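Local coordinates for ethanolamine utilization protein EutJ (Carboxydothermus hydrogenoformans Z-2901, PDB 3H1Q) that binds ATP within an actin-like ATPase fold and is probably part of the bacterial machinery for ethanolamine utilization, at residues A[55-60]-A[74-79]; A[68-73]-A[112-117]; A[79-84]-A[118-123]; A[224-229]-A[250-255]. All coordinates share one frame; numbering follows the deposited sequence.

Contact 1 (A[55-60]-A[74-79]); sequences ALKWAS and IQIVRE
Lys57, on strand 51-58, reaches across Ile76 to the carboxylate of Glu79 on helix 70-87. Its CB lies 3.5 Å from Ile76 CG2, and its CG, anti to the backbone N (chi1 -164°), comes 3.6 Å from Ile76 CD1, so the root of the chain rests on both ends of the isoleucine at about a right angle. A bend at chi2 then carries the chain past the isoleucine: Lys57 CD is 3.8 Å and Lys57 CE 3.9 Å from Glu79 OE2, and a second bend at chi4 brings NZ to 3.0 Å from the same Glu79 OE2, a hydrogen bond within a salt bridge. The ammonium meets that oxygen on the syn side, 25° out of the carboxylate plane. Glu79 starts with CG between its backbone N and carbonyl carbon (chi1 82°) and extends from there toward the lysine. An alanine in place of Glu79 would probably leave the Lys57 ammonium without this charge partner and its tip free to turn. Away from the salt bridge, Ala59 CB approaches Ile76 CG1 only to 4.4 Å, a looser apolar touch, and Ile76 also packs on Ile40 of strand 39-45. The whole is a helix laid on the edge strand of the mixed five-stranded sheet of an actin-like ATPase domain, next to the ATP pocket to which Trp58 belongs.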
# COMPACT_ATOMS: atom_id res chain seq x y z
N ALA A 55 -2.85 12.42 -2.77
CA ALA A 55 -2.02 12.49 -3.97
C ALA A 55 -1.06 11.33 -3.95
O ALA A 55 -0.78 10.76 -2.87
CB ALA A 55 -1.25 13.80 -4.02
N LEU A 56 -0.55 10.99 -5.14
CA LEU A 56 0.35 9.87 -5.30
C LEU A 56 1.44 10.12 -6.35
O LEU A 56 1.14 10.52 -7.49
CB LEU A 56 -0.45 8.62 -5.70
CG LEU A 56 0.28 7.32 -6.02
CD1 LEU A 56 -0.72 6.25 -5.86
CD2 LEU A 56 0.81 7.28 -7.43
N LYS A 57 2.69 9.86 -6.01
CA LYS A 57 3.74 9.86 -7.05
C LYS A 57 4.38 8.48 -7.18
O LYS A 57 4.68 7.81 -6.19
CB LYS A 57 4.80 10.98 -6.81
CG LYS A 57 5.73 11.33 -8.04
CD LYS A 57 5.01 12.27 -9.04
CE LYS A 57 5.82 12.55 -10.30
NZ LYS A 57 6.94 13.52 -10.06
N TRP A 58 4.59 8.07 -8.41
CA TRP A 58 5.31 6.84 -8.65
C TRP A 58 6.77 7.11 -8.41
O TRP A 58 7.36 7.96 -9.08
CB TRP A 58 5.10 6.40 -10.09
CG TRP A 58 3.69 5.99 -10.34
CD1 TRP A 58 2.78 6.60 -11.17
CD2 TRP A 58 3.01 4.89 -9.74
NE1 TRP A 58 1.59 5.93 -11.13
CE2 TRP A 58 1.70 4.87 -10.27
CE3 TRP A 58 3.39 3.90 -8.83
CZ2 TRP A 58 0.76 3.91 -9.91
CZ3 TRP A 58 2.45 2.93 -8.47
CH2 TRP A 58 1.15 2.95 -9.00
N ALA A 59 7.36 6.39 -7.45
CA ALA A 59 8.70 6.68 -6.97
C ALA A 59 9.36 5.58 -6.14
O ALA A 59 8.87 5.17 -5.08
CB ALA A 59 8.70 7.97 -6.17
N SER A 60 10.55 5.22 -6.60
CA SER A 60 11.44 4.25 -5.97
C SER A 60 12.40 4.90 -4.98
O SER A 60 13.60 4.94 -5.23
CB SER A 60 12.27 3.62 -7.08
OG SER A 60 12.53 4.62 -8.06
N ILE A 74 11.83 13.84 -0.17
CA ILE A 74 11.37 15.12 0.36
C ILE A 74 10.78 15.99 -0.72
O ILE A 74 9.68 16.55 -0.56
CB ILE A 74 12.50 15.82 1.10
CG1 ILE A 74 12.81 15.04 2.38
CG2 ILE A 74 12.16 17.27 1.42
CD1 ILE A 74 13.99 15.57 3.15
N GLN A 75 11.47 16.05 -1.86
CA GLN A 75 10.89 16.65 -3.05
C GLN A 75 9.47 16.16 -3.35
O GLN A 75 8.56 16.99 -3.55
CB GLN A 75 11.76 16.38 -4.27
CG GLN A 75 12.63 17.54 -4.70
CD GLN A 75 14.07 17.08 -4.94
OE1 GLN A 75 14.71 16.54 -4.03
NE2 GLN A 75 14.58 17.28 -6.16
N ILE A 76 9.30 14.82 -3.38
CA ILE A 76 7.99 14.18 -3.65
C ILE A 76 6.99 14.53 -2.55
O ILE A 76 5.94 15.13 -2.83
CB ILE A 76 8.06 12.61 -3.84
CG1 ILE A 76 8.99 12.20 -5.00
CG2 ILE A 76 6.65 12.01 -4.02
CD1 ILE A 76 8.59 12.75 -6.36
N VAL A 77 7.29 14.21 -1.30
CA VAL A 77 6.36 14.61 -0.24
C VAL A 77 6.04 16.10 -0.34
O VAL A 77 4.88 16.50 -0.30
CB VAL A 77 6.90 14.32 1.12
CG1 VAL A 77 5.94 14.84 2.19
CG2 VAL A 77 7.12 12.83 1.24
N ARG A 78 7.07 16.93 -0.50
CA ARG A 78 6.82 18.35 -0.66
C ARG A 78 5.85 18.62 -1.79
O ARG A 78 4.88 19.34 -1.59
CB ARG A 78 8.11 19.15 -0.78
CG ARG A 78 8.64 19.42 0.59
CD ARG A 78 9.94 20.16 0.59
NE ARG A 78 9.86 21.43 -0.12
CZ ARG A 78 9.67 22.61 0.45
NH1 ARG A 78 9.52 22.70 1.77
NH2 ARG A 78 9.61 23.70 -0.31
N GLU A 79 6.06 18.02 -2.96
CA GLU A 79 5.21 18.37 -4.10
C GLU A 79 3.75 17.89 -3.91
O GLU A 79 2.79 18.56 -4.34
CB GLU A 79 5.83 17.95 -5.45
CG GLU A 79 5.66 16.50 -5.90
CD GLU A 79 6.78 16.02 -6.87
OE1 GLU A 79 8.00 16.00 -6.49
OE2 GLU A 79 6.44 15.64 -8.04

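Contact 2 (A[68-73]-A[112-117]); sequences VDYIGA and GHVVAG
Tyr70 and Ala73, in the first turn of helix 70-87, meet His113 and Val114 of helix 110-117. The tyrosine is swung out with CG anti to its own N (chi1 173°), which carries the ring across to the second helix. There its hydroxyl ends 3.4 Å from His113 CB, a carbon that lies at the ring's edge, near its plane. The histidine uses only this root, and its imidazole leads away from the contact. Nearer the base of the tyrosine, CD1 is 3.9 Å from Val114 CG2, which lies obliquely to the ring, and the two side chains run antiparallel where they pass. Such helix-to-helix packing belongs to the helical layer on one side of the five-stranded sheet in this actin-like fold. At its start helix 70-87 is N-capped by Asp69, whose OD1 accepts a weak bond from Gly72 N at 3.2 Å. Were Tyr70 an alanine, the ring that spans the two helices would be gone, and His113 CB and Val114 CG2 would probably face a gap. Deeper in, Val114 turns both methyls to Ala73: the alanine CB lies 3.4 Å from Val114 CG1 and 3.6 Å from Val114 CG2. That rotation has CG1 anti to the backbone N (chi1 -176°) and CG2 anti to the carbonyl carbon, leaving CG2 to serve Tyr70 and Ala73 alike. The same valine also packs on Ile74, the next residue after Ala73, and on Val77, one turn further along helix 70-87.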
# COMPACT_ATOMS: atom_id res chain seq x y z
N VAL A 68 16.86 5.14 -0.53
CA VAL A 68 17.98 5.33 -1.46
C VAL A 68 17.94 6.68 -2.20
O VAL A 68 18.90 7.01 -2.93
CB VAL A 68 18.06 4.21 -2.57
CG1 VAL A 68 18.74 2.99 -2.05
CG2 VAL A 68 16.68 3.86 -3.13
N ASP A 69 16.84 7.42 -2.06
CA ASP A 69 16.75 8.74 -2.66
C ASP A 69 16.04 9.62 -1.68
O ASP A 69 15.03 10.21 -2.00
CB ASP A 69 16.01 8.72 -4.00
CG ASP A 69 16.06 10.09 -4.76
OD1 ASP A 69 16.99 10.93 -4.60
OD2 ASP A 69 15.14 10.37 -5.55
N TYR A 70 16.57 9.68 -0.46
CA TYR A 70 16.03 10.50 0.63
C TYR A 70 15.66 11.99 0.27
O TYR A 70 14.65 12.52 0.71
CB TYR A 70 17.03 10.44 1.77
CG TYR A 70 16.74 11.35 2.89
CD1 TYR A 70 16.13 10.88 4.04
CD2 TYR A 70 17.09 12.69 2.82
CE1 TYR A 70 15.85 11.71 5.11
CE2 TYR A 70 16.82 13.56 3.89
CZ TYR A 70 16.18 13.07 5.03
OH TYR A 70 15.91 13.92 6.10
N ILE A 71 16.49 12.64 -0.53
CA ILE A 71 16.21 13.98 -1.03
C ILE A 71 15.05 13.92 -2.00
O ILE A 71 14.07 14.64 -1.83
CB ILE A 71 17.49 14.58 -1.70
CG1 ILE A 71 18.54 14.94 -0.63
CG2 ILE A 71 17.19 15.77 -2.62
CD1 ILE A 71 17.97 15.15 0.79
N GLY A 72 15.16 13.05 -3.01
CA GLY A 72 14.04 12.70 -3.90
C GLY A 72 12.75 12.49 -3.12
O GLY A 72 11.71 13.02 -3.52
N ALA A 73 12.81 11.77 -2.00
CA ALA A 73 11.66 11.61 -1.12
C ALA A 73 11.03 12.96 -0.81
O ALA A 73 9.85 13.21 -1.16
CB ALA A 73 12.03 10.88 0.14
N GLY A 112 10.26 9.43 9.18
CA GLY A 112 9.93 10.62 9.94
C GLY A 112 10.65 11.85 9.40
O GLY A 112 10.02 12.85 9.09
N HIS A 113 11.97 11.75 9.25
CA HIS A 113 12.74 12.85 8.70
C HIS A 113 12.34 13.31 7.31
O HIS A 113 12.42 14.50 7.05
CB HIS A 113 14.23 12.59 8.80
CG HIS A 113 14.73 12.57 10.21
ND1 HIS A 113 14.91 11.40 10.92
CD2 HIS A 113 15.05 13.58 11.05
CE1 HIS A 113 15.33 11.69 12.14
NE2 HIS A 113 15.42 13.01 12.24
N VAL A 114 11.90 12.42 6.41
CA VAL A 114 11.33 12.93 5.15
C VAL A 114 10.09 13.78 5.50
O VAL A 114 9.91 14.86 4.94
CB VAL A 114 11.01 11.85 4.06
CG1 VAL A 114 10.53 12.49 2.76
CG2 VAL A 114 12.23 11.03 3.71
N VAL A 115 9.29 13.33 6.46
CA VAL A 115 7.99 13.96 6.75
C VAL A 115 8.22 15.34 7.36
O VAL A 115 7.65 16.34 6.91
CB VAL A 115 7.12 13.05 7.66
N ALA A 116 9.09 15.37 8.37
CA ALA A 116 9.62 16.59 9.00
C ALA A 116 10.27 17.47 7.94
O ALA A 116 9.92 18.63 7.82
CB ALA A 116 10.61 16.24 10.08
N GLY A 117 11.17 16.90 7.15
CA GLY A 117 11.77 17.61 6.04
C GLY A 117 10.83 18.17 4.99
O GLY A 117 11.22 19.02 4.22

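Contact 3 (A[79-84]-A[118-123]); sequences ELKAKV and AGLELV
Lys81 leaves its helix with CG anti to the backbone N (chi1 -166°), runs nearly straight to CD over Leu120, and then bends twice, at chi3 (105°) and chi4 (83°), to swing CE and NZ past the turn at Ala118 and Gly119. Leu120 holds CG anti to its carbonyl carbon, which sends its branch back toward the lysine, the two side chains passing in opposite directions. The touch is made by one methylene against the whole fork: Lys81 CD is 3.7 Å from Leu120 CG, 3.7 Å from Leu120 CD2 and 3.8 Å from Leu120 CD1. Beyond it, Lys81 CE comes to 3.3 Å from Ala118 O, while Lys81 NZ stays 4.0 Å from Gly119 O. The ammonium is engaged elsewhere, in a salt bridge to Glu85 and a hydrogen bond to Leu92 O, so what crosses here is the aliphatic part of the chain. The turn it grazes is a Schellman motif, in which Gly119, with positive phi, is the first residue to leave the helical angles after helix 110-117. The adjoining Leu120 N makes a probable hydrogen bond to Val115 O, back in the last turn. Around the contact, Leu80 and Val84 turn the inner side of helix 70-87 onto strands 39-45 and 51-58, and Leu120 packs on Ala95 of strand 94-98. Glu121 and Val123 bond through their backbones to Ala95, which places strand 121-126 alongside 94-98 as an outermost strand of the five-stranded sheet.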
# COMPACT_ATOMS: atom_id res chain seq x y z
N GLU A 79 6.06 18.02 -2.96
CA GLU A 79 5.21 18.37 -4.10
C GLU A 79 3.75 17.89 -3.91
O GLU A 79 2.79 18.56 -4.34
CB GLU A 79 5.83 17.95 -5.45
CG GLU A 79 5.66 16.50 -5.90
CD GLU A 79 6.78 16.02 -6.87
OE1 GLU A 79 8.00 16.00 -6.49
OE2 GLU A 79 6.44 15.64 -8.04
N LEU A 80 3.61 16.76 -3.20
CA LEU A 80 2.31 16.22 -2.85
C LEU A 80 1.60 17.15 -1.87
O LEU A 80 0.49 17.61 -2.16
CB LEU A 80 2.44 14.81 -2.26
CG LEU A 80 3.08 13.74 -3.13
CD1 LEU A 80 3.09 12.46 -2.39
CD2 LEU A 80 2.39 13.56 -4.49
N LYS A 81 2.25 17.45 -0.74
CA LYS A 81 1.71 18.38 0.24
C LYS A 81 1.18 19.64 -0.41
O LYS A 81 0.14 20.16 -0.01
CB LYS A 81 2.75 18.78 1.26
CG LYS A 81 2.17 19.46 2.46
CD LYS A 81 3.18 19.51 3.59
CE LYS A 81 3.76 20.90 3.76
NZ LYS A 81 2.87 21.75 4.58
N ALA A 82 1.88 20.11 -1.43
CA ALA A 82 1.47 21.35 -2.05
C ALA A 82 0.29 21.13 -2.95
O ALA A 82 -0.56 21.99 -3.05
CB ALA A 82 2.60 21.95 -2.82
N LYS A 83 0.25 19.99 -3.63
CA LYS A 83 -0.86 19.75 -4.55
C LYS A 83 -2.12 19.71 -3.74
O LYS A 83 -3.10 20.39 -4.06
CB LYS A 83 -0.71 18.43 -5.30
CG LYS A 83 -1.92 18.17 -6.21
CD LYS A 83 -1.63 17.37 -7.48
CE LYS A 83 -1.09 16.01 -7.15
NZ LYS A 83 -0.83 15.22 -8.40
N VAL A 84 -2.08 18.91 -2.69
CA VAL A 84 -3.22 18.68 -1.84
C VAL A 84 -3.60 20.01 -1.22
O VAL A 84 -4.78 20.38 -1.18
CB VAL A 84 -2.93 17.59 -0.79
CG1 VAL A 84 -3.86 17.71 0.41
CG2 VAL A 84 -3.05 16.23 -1.45
N ALA A 118 9.59 17.68 4.90
CA ALA A 118 8.63 18.27 3.95
C ALA A 118 7.76 19.33 4.63
O ALA A 118 6.95 20.02 4.00
CB ALA A 118 7.82 17.22 3.25
N GLY A 119 7.95 19.47 5.94
CA GLY A 119 7.35 20.53 6.67
C GLY A 119 6.17 20.06 7.45
O GLY A 119 5.24 20.84 7.69
N LEU A 120 6.23 18.80 7.87
CA LEU A 120 5.16 18.19 8.63
C LEU A 120 5.70 17.73 9.97
O LEU A 120 6.61 16.92 10.01
CB LEU A 120 4.57 17.02 7.83
CG LEU A 120 3.82 17.46 6.56
CD1 LEU A 120 3.57 16.33 5.58
CD2 LEU A 120 2.52 18.13 6.95
N GLU A 121 5.15 18.26 11.07
CA GLU A 121 5.56 17.76 12.38
C GLU A 121 5.07 16.34 12.46
O GLU A 121 3.89 16.06 12.24
CB GLU A 121 5.00 18.58 13.54
CG GLU A 121 4.41 19.93 13.13
CD GLU A 121 4.66 21.04 14.16
OE1 GLU A 121 5.47 20.81 15.11
OE2 GLU A 121 4.05 22.14 14.01
N LEU A 122 6.01 15.43 12.71
CA LEU A 122 5.75 14.01 12.86
C LEU A 122 4.79 13.78 14.03
O LEU A 122 5.03 14.26 15.15
CB LEU A 122 7.06 13.25 13.07
CG LEU A 122 7.26 11.77 12.72
CD1 LEU A 122 6.48 11.32 11.49
CD2 LEU A 122 8.74 11.47 12.51
N VAL A 123 3.69 13.10 13.73
CA VAL A 123 2.65 12.78 14.70
C VAL A 123 3.02 11.49 15.41
O VAL A 123 2.74 11.33 16.61
CB VAL A 123 1.31 12.58 13.98
CG1 VAL A 123 0.26 12.04 14.93
CG2 VAL A 123 0.86 13.87 13.37

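Contact 4 (A[224-229]-A[250-255]); sequences YDQTLP and LGKEVQ
Lys252 stretches from one loop to the backbone of another, Gln226 to Leu228, in the FtsA-like part of this actin-like ATPase. Residues 226-229 and 252-255 run in nearly the same direction, 19° apart, where the chain leads into strand 230-233 and where it leaves helix 242-250. The close part is the lysine's far end. From a CG placed between its backbone N and carbonyl carbon (chi1 42°), the chain extends until CE lies 3.3 Å from Leu228 O and 3.7 Å from Gln226 O, and a bend at chi4 then turns NZ toward the Gln226 side chain, whose CD is 3.8 Å from Lys252 NZ. On the inner side the lysine also packs on Val230 and Ile221, while Val254 lies against Val230, Val232 and Phe246. Backbone bonds from Gln255 to Val230 and Val232 tie the second loop to strand 230-233.

The outer side is much looser. Pro229 and Gln255 barely meet, and Asp225, Gln226, Thr227 and Gln255 are all exposed to solvent. Within 224-229 the chain is shaped by an Asx turn: Asp225 OD1 accepts from Thr227 N at 2.8 Å, from above the carboxylate plane (51° out of it), and also takes Thr227 OG1 at 2.8 Å on its syn lone pair.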
# COMPACT_ATOMS: atom_id res chain seq x y z
N TYR A 224 0.84 -20.99 11.91
CA TYR A 224 -0.21 -20.19 12.54
C TYR A 224 -1.63 -20.62 12.23
O TYR A 224 -1.95 -21.13 11.15
CB TYR A 224 -0.04 -18.72 12.20
CG TYR A 224 1.23 -18.14 12.77
CD1 TYR A 224 1.27 -17.64 14.07
CD2 TYR A 224 2.40 -18.10 12.00
CE1 TYR A 224 2.44 -17.09 14.59
CE2 TYR A 224 3.58 -17.57 12.51
CZ TYR A 224 3.59 -17.06 13.81
OH TYR A 224 4.75 -16.53 14.32
N ASP A 225 -2.47 -20.38 13.23
CA ASP A 225 -3.89 -20.69 13.22
C ASP A 225 -4.56 -20.58 11.84
O ASP A 225 -4.46 -19.55 11.16
CB ASP A 225 -4.57 -19.76 14.23
CG ASP A 225 -6.02 -20.05 14.39
OD1 ASP A 225 -6.52 -21.00 13.75
OD2 ASP A 225 -6.66 -19.31 15.16
N GLN A 226 -5.25 -21.64 11.44
CA GLN A 226 -5.93 -21.69 10.15
C GLN A 226 -7.34 -21.07 10.15
O GLN A 226 -7.88 -20.76 9.09
CB GLN A 226 -5.99 -23.11 9.61
CG GLN A 226 -4.63 -23.69 9.24
CD GLN A 226 -3.90 -22.84 8.23
OE1 GLN A 226 -2.78 -22.39 8.49
NE2 GLN A 226 -4.53 -22.61 7.08
N THR A 227 -7.91 -20.90 11.35
CA THR A 227 -9.15 -20.13 11.51
C THR A 227 -8.94 -18.75 10.89
O THR A 227 -9.87 -18.18 10.31
CB THR A 227 -9.53 -19.94 13.00
OG1 THR A 227 -9.35 -21.17 13.69
CG2 THR A 227 -10.98 -19.53 13.16
N LEU A 228 -7.71 -18.24 10.99
CA LEU A 228 -7.38 -16.88 10.55
C LEU A 228 -7.79 -16.53 9.12
O LEU A 228 -7.33 -17.19 8.16
CB LEU A 228 -5.88 -16.60 10.73
CG LEU A 228 -5.36 -16.43 12.16
CD1 LEU A 228 -3.85 -16.62 12.19
CD2 LEU A 228 -5.78 -15.06 12.74
N PRO A 229 -8.67 -15.51 8.98
CA PRO A 229 -9.01 -14.92 7.69
C PRO A 229 -7.78 -14.29 7.09
O PRO A 229 -6.82 -14.00 7.80
CB PRO A 229 -10.04 -13.86 8.06
CG PRO A 229 -10.66 -14.37 9.30
CD PRO A 229 -9.51 -14.95 10.06
N LEU A 250 -2.51 -20.80 -2.67
CA LEU A 250 -2.35 -20.72 -1.22
C LEU A 250 -3.07 -21.88 -0.53
O LEU A 250 -2.53 -22.49 0.41
CB LEU A 250 -2.84 -19.37 -0.70
CG LEU A 250 -2.88 -19.27 0.83
CD1 LEU A 250 -1.50 -18.99 1.40
CD2 LEU A 250 -3.86 -18.20 1.25
N GLY A 251 -4.28 -22.18 -0.99
CA GLY A 251 -5.07 -23.21 -0.36
C GLY A 251 -6.39 -22.67 0.11
O GLY A 251 -7.42 -23.31 -0.11
N LYS A 252 -6.40 -21.52 0.77
CA LYS A 252 -7.69 -20.89 1.08
C LYS A 252 -7.93 -19.61 0.31
O LYS A 252 -6.97 -18.95 -0.15
CB LYS A 252 -7.97 -20.74 2.59
CG LYS A 252 -6.81 -20.28 3.46
CD LYS A 252 -7.20 -20.46 4.94
CE LYS A 252 -6.46 -19.48 5.88
NZ LYS A 252 -5.04 -19.87 6.22
N GLU A 253 -9.21 -19.28 0.13
CA GLU A 253 -9.64 -18.09 -0.61
C GLU A 253 -9.18 -16.86 0.15
O GLU A 253 -9.07 -16.87 1.38
CB GLU A 253 -11.18 -18.08 -0.81
N VAL A 254 -8.87 -15.80 -0.59
CA VAL A 254 -8.36 -14.59 0.05
C VAL A 254 -9.31 -13.43 -0.15
O VAL A 254 -10.06 -13.41 -1.12
CB VAL A 254 -6.89 -14.24 -0.42
CG1 VAL A 254 -5.93 -15.41 -0.12
CG2 VAL A 254 -6.83 -13.84 -1.91
N GLN A 255 -9.30 -12.47 0.76
CA GLN A 255 -10.01 -11.21 0.56
C GLN A 255 -9.09 -10.11 0.05
O GLN A 255 -8.16 -9.73 0.75
CB GLN A 255 -10.67 -10.77 1.86
CG GLN A 255 -11.92 -11.56 2.18
CD GLN A 255 -11.83 -12.26 3.54
OE1 GLN A 255 -10.85 -12.96 3.82
NE2 GLN A 255 -12.86 -12.07 4.39

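Contacts 1, 2 and 3 form one cluster, their centres 10 to 11 Å apart, and all three use helix 70-87. Its start meets helix 110-117, its middle meets strand 51-58, and its next turn meets the turn at 118-120 that leads into strand 121-126. Strands 51-58 and 121-126 are the two outermost of one five-stranded sheet, so the helix spans from one margin to the approach of the other. Contact 1 closes before contact 3 opens, whereas contact 2 interlocks with both along the chain. Contact 4 comes last, 35 to 38 Å away between centres, across the chain's centre beside the four-stranded sheet. The set therefore samples both halves of the actin-like fold, with ATP bound between them.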